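VompD (Bartonella quintana, PDB 4LGO) is a trimeric autotransporter adhesin of the bacterial outer membrane that probably mediates attachment to host surfaces, represented here by an N-terminal domain of its extracellular part. Local coordinates at residues K21-V24 and N28-D31; V43-G48 and I72-R77; K82-E87 and V91-P96; T111-G116 and N120-V125. All blocks are in the same frame, centred on the assembly; numbering follows the deposited sequence.

Contact 1 of 4, residues K21-V24 and N28-D31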
loop_
_atom_site.group_PDB
_atom_site.type_symbol
_atom_site.label_atom_id
_atom_site.label_comp_id
_atom_site.label_asym_id
_atom_site.label_seq_id
_atom_site.Cartn_x
_atom_site.Cartn_y
_atom_site.Cartn_z
ATOM N N LYS A 21 -31.798 -4.476 16.445
ATOM C CA LYS A 21 -31.607 -3.801 15.148
ATOM C C LYS A 21 -30.134 -3.529 14.876
ATOM O O LYS A 21 -29.362 -3.197 15.781
ATOM C CB LYS A 21 -32.337 -2.459 15.126
ATOM C CG LYS A 21 -33.837 -2.565 15.236
ATOM C CD LYS A 21 -34.419 -1.344 15.932
ATOM C CE LYS A 21 -34.190 -1.415 17.425
ATOM N NZ LYS A 21 -35.112 -0.497 18.148
ATOM N N LEU A 22 -29.769 -3.632 13.608
ATOM C CA LEU A 22 -28.403 -3.373 13.163
ATOM C C LEU A 22 -28.385 -2.186 12.198
ATOM O O LEU A 22 -29.033 -2.211 11.140
ATOM C CB LEU A 22 -27.813 -4.622 12.528
ATOM C CG LEU A 22 -26.388 -4.516 11.966
ATOM C CD1 LEU A 22 -25.368 -4.197 13.054
ATOM C CD2 LEU A 22 -26.056 -5.858 11.318
ATOM N N VAL A 23 -27.649 -1.151 12.564
ATOM C CA VAL A 23 -27.582 0.079 11.754
ATOM C C VAL A 23 -26.166 0.223 11.233
ATOM O O VAL A 23 -25.238 0.305 12.016
ATOM C CB VAL A 23 -27.986 1.290 12.588
ATOM C CG1 VAL A 23 -27.630 2.609 11.905
ATOM C CG2 VAL A 23 -29.471 1.213 12.898
ATOM N N VAL A 24 -26.007 0.209 9.919
ATOM C CA VAL A 24 -24.700 0.271 9.281
ATOM C C VAL A 24 -24.497 1.670 8.672
ATOM O O VAL A 24 -25.205 2.027 7.708
ATOM C CB VAL A 24 -24.592 -0.782 8.178
ATOM C CG1 VAL A 24 -23.227 -0.716 7.506
ATOM C CG2 VAL A 24 -24.833 -2.173 8.751
ATOM N N ASN A 28 -30.941 2.684 7.128
ATOM C CA ASN A 28 -32.188 2.274 7.771
ATOM C C ASN A 28 -31.882 0.972 8.548
ATOM O O ASN A 28 -31.107 0.156 8.068
ATOM C CB ASN A 28 -33.274 1.966 6.737
ATOM C CG ASN A 28 -33.714 3.161 5.917
ATOM O OD1 ASN A 28 -32.983 4.139 5.687
ATOM N ND2 ASN A 28 -34.918 3.056 5.409
ATOM N N PRO A 29 -32.484 0.771 9.720
ATOM C CA PRO A 29 -32.152 -0.442 10.495
ATOM C C PRO A 29 -32.505 -1.763 9.834
ATOM O O PRO A 29 -33.523 -1.887 9.115
ATOM C CB PRO A 29 -32.961 -0.293 11.795
ATOM C CG PRO A 29 -33.488 1.097 11.800
ATOM C CD PRO A 29 -33.472 1.636 10.405
ATOM N N ILE A 30 -31.658 -2.754 10.118
ATOM C CA ILE A 30 -31.968 -4.135 9.803
ATOM C C ILE A 30 -32.516 -4.783 11.068
ATOM O O ILE A 30 -31.808 -4.914 12.065
ATOM C CB ILE A 30 -30.721 -4.900 9.327
ATOM C CG1 ILE A 30 -30.164 -4.287 8.026
ATOM C CG2 ILE A 30 -31.045 -6.372 9.153
ATOM C CD1 ILE A 30 -28.692 -4.598 7.780
ATOM N N ASP A 31 -33.790 -5.160 11.034
ATOM C CA ASP A 31 -34.407 -5.830 12.177
ATOM C C ASP A 31 -34.045 -7.301 12.192
ATOM O O ASP A 31 -34.207 -8.003 11.200
ATOM C CB ASP A 31 -35.913 -5.598 12.160
ATOM C CG ASP A 31 -36.253 -4.170 12.509
ATOM O OD1 ASP A 31 -36.348 -3.879 13.715
ATOM O OD2 ASP A 31 -36.369 -3.332 11.599
HETATM O O HOH W 1 -28.443 -0.873 8.605
#
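L22 and I30 face each other as an antiparallel hydrogen-bonded pair, their backbones joined twice: L22 N donates to I30 O at 2.9 Å, and I30 N returns an equally short bond to L22 O. The second is the straighter, with 171° at the hydrogen. L22 O also accepts a hydrogen bond from a water, which donates to N28 O as well and accepts from V24 N; it thereby bridges the two backbones just where their direct pairing ends. Next to the pair, K21 CA approaches I30 O at 3.3 Å in a CA-H...O contact.

The two strands, 20-24 and 30-32, form a short beta hairpin. Strand 20-24 is also paired in parallel with a strand of the second subunit, so that the hairpin belongs to a sheet continued across the trimer.

On one face L22 CB and I30 CB pack 4.3 Å apart, and L22 reaches V65 of the second subunit. On the other, K21 and D31 run side by side in the same direction. With K21 CG anti to the carbonyl carbon (chi1 -64°), the lysine's aliphatic stem lies against the carboxylate, K21 CG 3.2 Å from D31 OD1. Its ammonium goes elsewhere, to G35 O of the second subunit. Beyond them the P29 ring lies alongside V23, P29 CB 4.0 Å from V23 CG2.

Contact 2 of 4, residues V43-G48 and I72-R77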
loop_
_atom_site.group_PDB
_atom_site.type_symbol
_atom_site.label_atom_id
_atom_site.label_comp_id
_atom_site.label_asym_id
_atom_site.label_seq_id
_atom_site.Cartn_x
_atom_site.Cartn_y
_atom_site.Cartn_z
ATOM N N VAL A 43 -16.423 -8.346 0.230
ATOM C CA VAL A 43 -16.671 -8.052 -1.165
ATOM C C VAL A 43 -15.448 -8.396 -2.010
ATOM O O VAL A 43 -14.327 -8.085 -1.643
ATOM C CB VAL A 43 -17.005 -6.552 -1.335
ATOM C CG1 VAL A 43 -17.188 -6.167 -2.812
ATOM C CG2 VAL A 43 -18.241 -6.203 -0.524
ATOM N N LYS A 44 -15.659 -9.024 -3.154
ATOM C CA LYS A 44 -14.559 -9.282 -4.060
ATOM C C LYS A 44 -14.090 -8.017 -4.782
ATOM O O LYS A 44 -14.906 -7.296 -5.347
ATOM C CB LYS A 44 -14.977 -10.290 -5.101
ATOM C CG LYS A 44 -15.063 -11.687 -4.521
ATOM C CD LYS A 44 -15.476 -12.688 -5.584
ATOM C CE LYS A 44 -16.953 -12.613 -5.876
ATOM N NZ LYS A 44 -17.724 -13.119 -4.720
ATOM N N ALA A 45 -12.777 -7.780 -4.789
ATOM C CA ALA A 45 -12.206 -6.614 -5.491
ATOM C C ALA A 45 -12.230 -6.883 -6.997
ATOM O O ALA A 45 -12.369 -5.956 -7.781
ATOM C CB ALA A 45 -10.776 -6.338 -5.025
ATOM N N GLU A 46 -12.070 -8.143 -7.377
ATOM C CA GLU A 46 -12.054 -8.551 -8.781
ATOM C C GLU A 46 -13.222 -9.505 -9.031
ATOM O O GLU A 46 -13.233 -10.611 -8.494
ATOM C CB GLU A 46 -10.755 -9.275 -9.085
ATOM C CG GLU A 46 -9.588 -8.390 -9.432
ATOM C CD GLU A 46 -8.556 -9.155 -10.240
ATOM O OE1 GLU A 46 -8.185 -10.280 -9.832
ATOM O OE2 GLU A 46 -8.127 -8.640 -11.296
ATOM N N GLU A 47 -14.188 -9.045 -9.831
ATOM C CA GLU A 47 -15.466 -9.751 -10.131
ATOM C C GLU A 47 -15.513 -11.270 -9.974
ATOM O O GLU A 47 -16.373 -11.803 -9.253
ATOM C CB GLU A 47 -15.903 -9.432 -11.569
ATOM N N GLY A 48 -14.622 -11.963 -10.679
ATOM C CA GLY A 48 -14.664 -13.430 -10.748
ATOM C C GLY A 48 -13.652 -14.162 -9.882
ATOM O O GLY A 48 -13.599 -15.390 -9.904
ATOM N N ILE A 72 -3.084 -10.098 -0.061
ATOM C CA ILE A 72 -3.009 -9.234 -1.249
ATOM C C ILE A 72 -4.206 -8.301 -1.197
ATOM O O ILE A 72 -5.343 -8.744 -1.216
ATOM C CB ILE A 72 -3.023 -10.072 -2.569
ATOM C CG1 ILE A 72 -1.872 -11.080 -2.567
ATOM C CG2 ILE A 72 -2.971 -9.195 -3.816
ATOM C CD1 ILE A 72 -1.926 -12.064 -3.719
ATOM N N ILE A 73 -3.950 -6.994 -1.094
ATOM C CA ILE A 73 -5.019 -6.015 -1.177
ATOM C C ILE A 73 -4.955 -5.257 -2.498
ATOM O O ILE A 73 -3.869 -5.002 -3.030
ATOM C CB ILE A 73 -5.060 -5.037 0.029
ATOM C CG1 ILE A 73 -3.751 -4.223 0.193
ATOM C CG2 ILE A 73 -5.410 -5.804 1.308
ATOM C CD1 ILE A 73 -3.869 -3.081 1.188
ATOM N N ARG A 74 -6.139 -4.949 -3.015
ATOM C CA ARG A 74 -6.332 -4.307 -4.309
ATOM C C ARG A 74 -7.073 -2.991 -4.077
ATOM O O ARG A 74 -8.237 -2.966 -3.620
ATOM C CB ARG A 74 -7.095 -5.269 -5.271
ATOM C CG ARG A 74 -6.265 -6.438 -5.775
ATOM C CD ARG A 74 -7.151 -7.514 -6.412
ATOM N NE ARG A 74 -6.370 -8.636 -6.954
ATOM C CZ ARG A 74 -6.004 -9.729 -6.279
ATOM N NH1 ARG A 74 -6.361 -9.915 -5.025
ATOM N NH2 ARG A 74 -5.298 -10.684 -6.906
ATOM N N VAL A 75 -6.389 -1.894 -4.381
ATOM C CA VAL A 75 -6.925 -0.554 -4.158
ATOM C C VAL A 75 -6.592 0.304 -5.376
ATOM O O VAL A 75 -5.930 -0.148 -6.317
ATOM C CB VAL A 75 -6.332 0.093 -2.859
ATOM C CG1 VAL A 75 -6.668 -0.762 -1.624
ATOM C CG2 VAL A 75 -4.834 0.314 -2.980
ATOM N N LYS A 76 -7.046 1.566 -5.378
ATOM C CA LYS A 76 -6.595 2.463 -6.432
ATOM C C LYS A 76 -5.530 3.418 -5.928
ATOM O O LYS A 76 -4.692 3.847 -6.715
ATOM C CB LYS A 76 -7.774 3.231 -6.982
ATOM C CG LYS A 76 -8.849 2.267 -7.523
ATOM C CD LYS A 76 -9.158 2.495 -8.926
ATOM C CE LYS A 76 -10.248 1.553 -9.442
ATOM N NZ LYS A 76 -11.111 2.346 -10.351
ATOM N N ARG A 77 -5.563 3.742 -4.626
ATOM C CA ARG A 77 -4.590 4.694 -4.073
ATOM C C ARG A 77 -4.240 4.343 -2.635
ATOM O O ARG A 77 -5.119 3.972 -1.867
ATOM C CB ARG A 77 -5.167 6.101 -4.030
ATOM C CG ARG A 77 -5.608 6.722 -5.349
ATOM C CD ARG A 77 -4.513 7.580 -5.951
ATOM N NE ARG A 77 -4.384 8.852 -5.241
ATOM C CZ ARG A 77 -3.456 9.141 -4.330
ATOM N NH1 ARG A 77 -2.502 8.272 -3.982
ATOM N NH2 ARG A 77 -3.459 10.338 -3.766
#
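A45 and R74 mark the nearest approach of the two backbones, CA to CA 6.4 Å, too wide for strand pairing, and no hydrogen bond crosses. Residues 43-48 form an irregular loop following strand 37-42, whereas R74 belongs to the short strand 72-74, which pairs in parallel with one of the third subunit. A45, E46 and R74 all point their CB atoms inward.

A45 CB rests on R74 CB at 3.8 Å and nearly as close to R74 CD. From there the arginine runs extended to NE, chi3 178°, and passes the side chain of E46 at about a right angle, with E46 CG 4.0 Å from R74 CD. The carboxylate and guanidinium planes are 14° apart, yet E46 OE1 stands well out of the guanidinium plane, 3.8 Å from R74 NE. I72 CG2 lies over one guanidinium face, displaced toward its rim, and N49 and S52, further along the A45 loop, also touch R74.

E46 OE1 accepts a hydrogen bond from N49 ND2. The ion pair is long, and with no N-H of R74 pointing at the oxygen it rests on charge alone, probably a modest supplement, at this surface position, to the packing on A45.

Contact 3 of 4, residues K82-E87 and V91-P96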
loop_
_atom_site.group_PDB
_atom_site.type_symbol
_atom_site.label_atom_id
_atom_site.label_comp_id
_atom_site.label_asym_id
_atom_site.label_seq_id
_atom_site.Cartn_x
_atom_site.Cartn_y
_atom_site.Cartn_z
ATOM N N LYS A 82 3.199 12.328 2.380
ATOM C CA LYS A 82 3.502 12.788 1.022
ATOM C C LYS A 82 3.814 11.642 0.068
ATOM O O LYS A 82 4.033 11.890 -1.100
ATOM C CB LYS A 82 4.644 13.813 0.999
ATOM C CG LYS A 82 5.965 13.353 1.571
ATOM C CD LYS A 82 6.842 14.572 1.852
ATOM C CE LYS A 82 8.238 14.162 2.308
ATOM N NZ LYS A 82 8.279 13.886 3.776
ATOM N N ALA A 83 3.892 10.410 0.567
ATOM C CA ALA A 83 4.101 9.234 -0.297
ATOM C C ALA A 83 2.775 8.666 -0.810
ATOM O O ALA A 83 1.848 8.399 -0.044
ATOM C CB ALA A 83 4.856 8.157 0.440
ATOM N N ASN A 84 2.686 8.503 -2.124
ATOM C CA ASN A 84 1.456 8.046 -2.778
ATOM C C ASN A 84 1.687 6.882 -3.716
ATOM O O ASN A 84 2.587 6.909 -4.567
ATOM C CB ASN A 84 0.852 9.193 -3.607
ATOM C CG ASN A 84 0.247 10.241 -2.744
ATOM O OD1 ASN A 84 -0.948 10.185 -2.451
ATOM N ND2 ASN A 84 1.065 11.171 -2.259
ATOM N N VAL A 85 0.879 5.851 -3.556
ATOM C CA VAL A 85 0.813 4.750 -4.516
ATOM C C VAL A 85 -0.477 4.889 -5.318
ATOM O O VAL A 85 -1.548 5.118 -4.757
ATOM C CB VAL A 85 0.833 3.387 -3.807
ATOM C CG1 VAL A 85 0.739 2.270 -4.828
ATOM C CG2 VAL A 85 2.091 3.194 -2.980
ATOM N N SER A 86 -0.399 4.703 -6.635
ATOM C CA SER A 86 -1.588 4.812 -7.479
ATOM C C SER A 86 -1.365 3.985 -8.713
ATOM O O SER A 86 -0.285 3.439 -8.874
ATOM C CB SER A 86 -1.819 6.254 -7.889
ATOM O OG SER A 86 -0.933 6.670 -8.889
ATOM N N GLU A 87 -2.369 3.945 -9.600
ATOM C CA GLU A 87 -2.269 3.221 -10.849
ATOM C C GLU A 87 -1.149 3.723 -11.736
ATOM O O GLU A 87 -0.804 3.039 -12.669
ATOM C CB GLU A 87 -3.624 3.282 -11.602
ATOM C CG GLU A 87 -4.704 2.502 -10.833
ATOM C CD GLU A 87 -6.160 2.857 -11.196
ATOM O OE1 GLU A 87 -6.528 4.052 -11.194
ATOM O OE2 GLU A 87 -6.952 1.919 -11.396
ATOM N N VAL A 91 4.836 8.046 -6.059
ATOM C CA VAL A 91 5.053 9.509 -6.117
ATOM C C VAL A 91 5.320 10.052 -4.719
ATOM O O VAL A 91 4.582 9.758 -3.755
ATOM C CB VAL A 91 3.805 10.213 -6.699
ATOM C CG1 VAL A 91 3.928 11.714 -6.643
ATOM C CG2 VAL A 91 3.531 9.710 -8.121
ATOM N N ILE A 92 6.369 10.854 -4.604
ATOM C CA ILE A 92 6.524 11.697 -3.431
ATOM C C ILE A 92 6.059 13.090 -3.823
ATOM O O ILE A 92 6.622 13.689 -4.752
ATOM C CB ILE A 92 7.991 11.769 -2.995
ATOM C CG1 ILE A 92 8.597 10.360 -2.909
ATOM C CG2 ILE A 92 8.116 12.531 -1.685
ATOM C CD1 ILE A 92 8.617 9.719 -1.576
ATOM N N THR A 93 5.060 13.599 -3.115
ATOM C CA THR A 93 4.599 14.972 -3.326
ATOM C C THR A 93 5.718 15.970 -3.120
ATOM O O THR A 93 6.400 15.970 -2.103
ATOM C CB THR A 93 3.427 15.295 -2.400
ATOM O OG1 THR A 93 2.439 14.303 -2.626
ATOM C CG2 THR A 93 2.884 16.693 -2.683
ATOM N N GLY A 94 5.949 16.793 -4.132
ATOM C CA GLY A 94 7.079 17.714 -4.124
ATOM C C GLY A 94 8.454 17.088 -4.234
ATOM O O GLY A 94 9.454 17.721 -3.914
ATOM N N GLY A 95 8.523 15.834 -4.686
ATOM C CA GLY A 95 9.772 15.102 -4.694
ATOM C C GLY A 95 9.916 14.240 -5.936
ATOM O O GLY A 95 9.229 14.477 -6.945
ATOM N N PRO A 96 10.772 13.212 -5.862
ATOM C CA PRO A 96 10.948 12.296 -6.989
ATOM C C PRO A 96 9.721 11.411 -7.220
ATOM O O PRO A 96 8.830 11.314 -6.353
ATOM C CB PRO A 96 12.132 11.419 -6.570
ATOM C CG PRO A 96 12.624 11.986 -5.277
ATOM C CD PRO A 96 11.564 12.801 -4.693
#
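T93 packs its CB on K82 CB at 3.9 Å, and its hydroxyl, OG1, makes a weak bond to K82 O. The backbone T93 N gives that same oxygen a much stronger bond of 2.8 Å, nearly straight at 172°. K82 O thus collects several donors, since N84 ND2, two residues on in the same segment, adds another weak bond.

From its CB against T93, K82 continues with a chi1 of 59° that sets CG between the backbone N and the carbonyl carbon, where K82 CG meets I92 CG2 at 4.0 Å. The chain then runs extended through CD to CE and leaves the hairpin; NZ bonds to E87 O of the second subunit.

Next along the strands, A83 and I92 form a non-hydrogen-bonded pair, their side chains on the face that packs against S86 and G89 of the second subunit. N84 and V91 follow with two backbone bonds, N84 N to V91 O at 2.8 Å and V91 N to N84 O at 2.9 Å. N84 OD1 accepts from R77 on the adjoining strand.

A type II beta turn from I92 to G95 leads the chain toward strand 97-99, continuing the up-and-down antiparallel meander that includes this beta hairpin, 83-86 with 89-92.

Contact 4 of 4, residues T111-G116 and N120-V125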
loop_
_atom_site.group_PDB
_atom_site.type_symbol
_atom_site.label_atom_id
_atom_site.label_comp_id
_atom_site.label_asym_id
_atom_site.label_seq_id
_atom_site.Cartn_x
_atom_site.Cartn_y
_atom_site.Cartn_z
ATOM N N THR A 111 22.026 8.789 -5.929
ATOM C CA THR A 111 23.220 8.302 -5.235
ATOM C C THR A 111 23.242 6.776 -5.181
ATOM O O THR A 111 22.250 6.123 -5.510
ATOM C CB THR A 111 23.272 8.849 -3.799
ATOM O OG1 THR A 111 22.135 8.392 -3.081
ATOM C CG2 THR A 111 23.238 10.380 -3.791
ATOM N N GLY A 112 24.384 6.221 -4.793
ATOM C CA GLY A 112 24.541 4.767 -4.620
ATOM C C GLY A 112 24.400 3.946 -5.892
ATOM O O GLY A 112 23.878 2.840 -5.851
ATOM N N VAL A 113 24.869 4.490 -7.016
ATOM C CA VAL A 113 24.796 3.827 -8.311
ATOM C C VAL A 113 26.048 3.033 -8.594
ATOM O O VAL A 113 27.166 3.602 -8.715
ATOM C CB VAL A 113 24.595 4.846 -9.463
ATOM C CG1 VAL A 113 24.471 4.110 -10.795
ATOM C CG2 VAL A 113 23.365 5.712 -9.215
ATOM N N ALA A 114 25.895 1.714 -8.731
ATOM C CA ALA A 114 27.023 0.879 -9.104
ATOM C C ALA A 114 27.381 1.117 -10.575
ATOM O O ALA A 114 26.536 1.541 -11.368
ATOM C CB ALA A 114 26.713 -0.600 -8.855
ATOM N N ASN A 115 28.638 0.850 -10.929
ATOM C CA ASN A 115 29.097 1.036 -12.296
ATOM C C ASN A 115 28.182 0.363 -13.294
ATOM O O ASN A 115 27.888 -0.828 -13.149
ATOM C CB ASN A 115 30.495 0.477 -12.498
ATOM C CG ASN A 115 31.590 1.361 -11.916
ATOM O OD1 ASN A 115 31.359 2.247 -11.093
ATOM N ND2 ASN A 115 32.820 1.090 -12.341
ATOM N N GLY A 116 27.736 1.121 -14.297
ATOM C CA GLY A 116 26.963 0.554 -15.401
ATOM C C GLY A 116 27.833 -0.341 -16.259
ATOM O O GLY A 116 29.042 -0.069 -16.412
ATOM N N ASN A 120 22.424 -0.094 -21.778
ATOM C CA ASN A 120 21.325 0.674 -21.187
ATOM C C ASN A 120 21.391 0.780 -19.658
ATOM O O ASN A 120 20.392 1.048 -19.015
ATOM C CB ASN A 120 19.982 0.086 -21.601
ATOM C CG ASN A 120 19.782 -1.340 -21.101
ATOM O OD1 ASN A 120 20.744 -2.007 -20.689
ATOM N ND2 ASN A 120 18.552 -1.816 -21.160
ATOM N N ASP A 121 22.580 0.602 -19.082
ATOM C CA ASP A 121 22.795 0.894 -17.659
ATOM C C ASP A 121 23.188 2.358 -17.441
ATOM O O ASP A 121 23.891 2.956 -18.264
ATOM C CB ASP A 121 23.909 0.013 -17.052
ATOM C CG ASP A 121 23.551 -1.461 -16.941
ATOM O OD1 ASP A 121 22.377 -1.858 -17.068
ATOM O OD2 ASP A 121 24.493 -2.267 -16.712
ATOM N N ALA A 122 22.739 2.960 -16.346
ATOM C CA ALA A 122 23.182 4.291 -15.981
ATOM C C ALA A 122 24.682 4.277 -15.722
ATOM O O ALA A 122 25.232 3.247 -15.337
ATOM C CB ALA A 122 22.468 4.765 -14.724
ATOM N N VAL A 123 25.318 5.427 -15.912
ATOM C CA VAL A 123 26.731 5.591 -15.539
ATOM C C VAL A 123 26.879 6.496 -14.324
ATOM O O VAL A 123 26.053 7.381 -14.062
ATOM C CB VAL A 123 27.592 6.127 -16.688
ATOM C CG1 VAL A 123 27.687 5.087 -17.801
ATOM C CG2 VAL A 123 27.051 7.416 -17.205
ATOM N N ASN A 124 27.965 6.285 -13.581
ATOM C CA ASN A 124 28.252 7.137 -12.466
ATOM C C ASN A 124 29.460 8.055 -12.748
ATOM O O ASN A 124 30.118 7.984 -13.807
ATOM C CB ASN A 124 28.373 6.329 -11.173
ATOM C CG ASN A 124 29.504 5.323 -11.205
ATOM O OD1 ASN A 124 30.558 5.565 -11.799
ATOM N ND2 ASN A 124 29.315 4.218 -10.523
ATOM N N VAL A 125 29.667 8.971 -11.822
ATOM C CA VAL A 125 30.736 9.936 -11.896
ATOM C C VAL A 125 32.080 9.245 -12.025
ATOM O O VAL A 125 32.928 9.721 -12.780
ATOM C CB VAL A 125 30.717 10.867 -10.680
ATOM C CG1 VAL A 125 31.992 11.705 -10.596
ATOM C CG2 VAL A 125 29.460 11.752 -10.726
HETATM O O HOH W 2 24.322 1.482 -13.240
#
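N124 supplies both direct hydrogen bonds of the contact through one amide nitrogen: ND2 donates to V113 O at 2.9 Å and to N115 OD1 at the same length. The bonds are fairly straight, 161° and 158° at the hydrogen, and both acceptors lie close to the N124 amide plane, each taken by its own N-H. The two asparagine amides are turned 67° against each other.

Water provides a second polar link, donating to A114 O and A122 O at 2.9 Å each. A CA-H...O contact joins G116 CA to A122 O at 3.2 Å, an approach the missing side chain permits.

Apolar packing is lighter. V113 CG1 reaches A122 CB at 4.5 Å, while D121 CB also lies 3.5 Å from G116 CA. The D121 carboxylate turns to R118, I117 N and, on the second subunit, T111.

N124 is the N-cap of helix 125-134, which is consistent with the start of the coiled stalk, and its OD1 accepts from Q127 N and S126 OG. One amide therefore works in two directions: its oxygen caps the helix while its nitrogen ties that start to the end of strand 108-113, which fixes the amide's rotation.

Overall arrangement
The four contacts follow one another along an elongated chain, and each touches the second subunit. Contacts 1 and 4 lie on opposite sides of the chain's centre, their own centres about 61 Å apart; one is at the N-terminal hairpin, the other at the entry to the C-terminal helix. Contact 2 lies about 27 Å from contact 1, centre to centre, with nearest atoms about 11 Å apart. Contacts 2 and 3, with centres about 21 Å apart, are the only ones that touch: R77 of contact 2 reaches into contact 3, where R77 CD packs on S86 CB. Contact 4 stands clear of contact 3, nearest atoms about 10 Å apart.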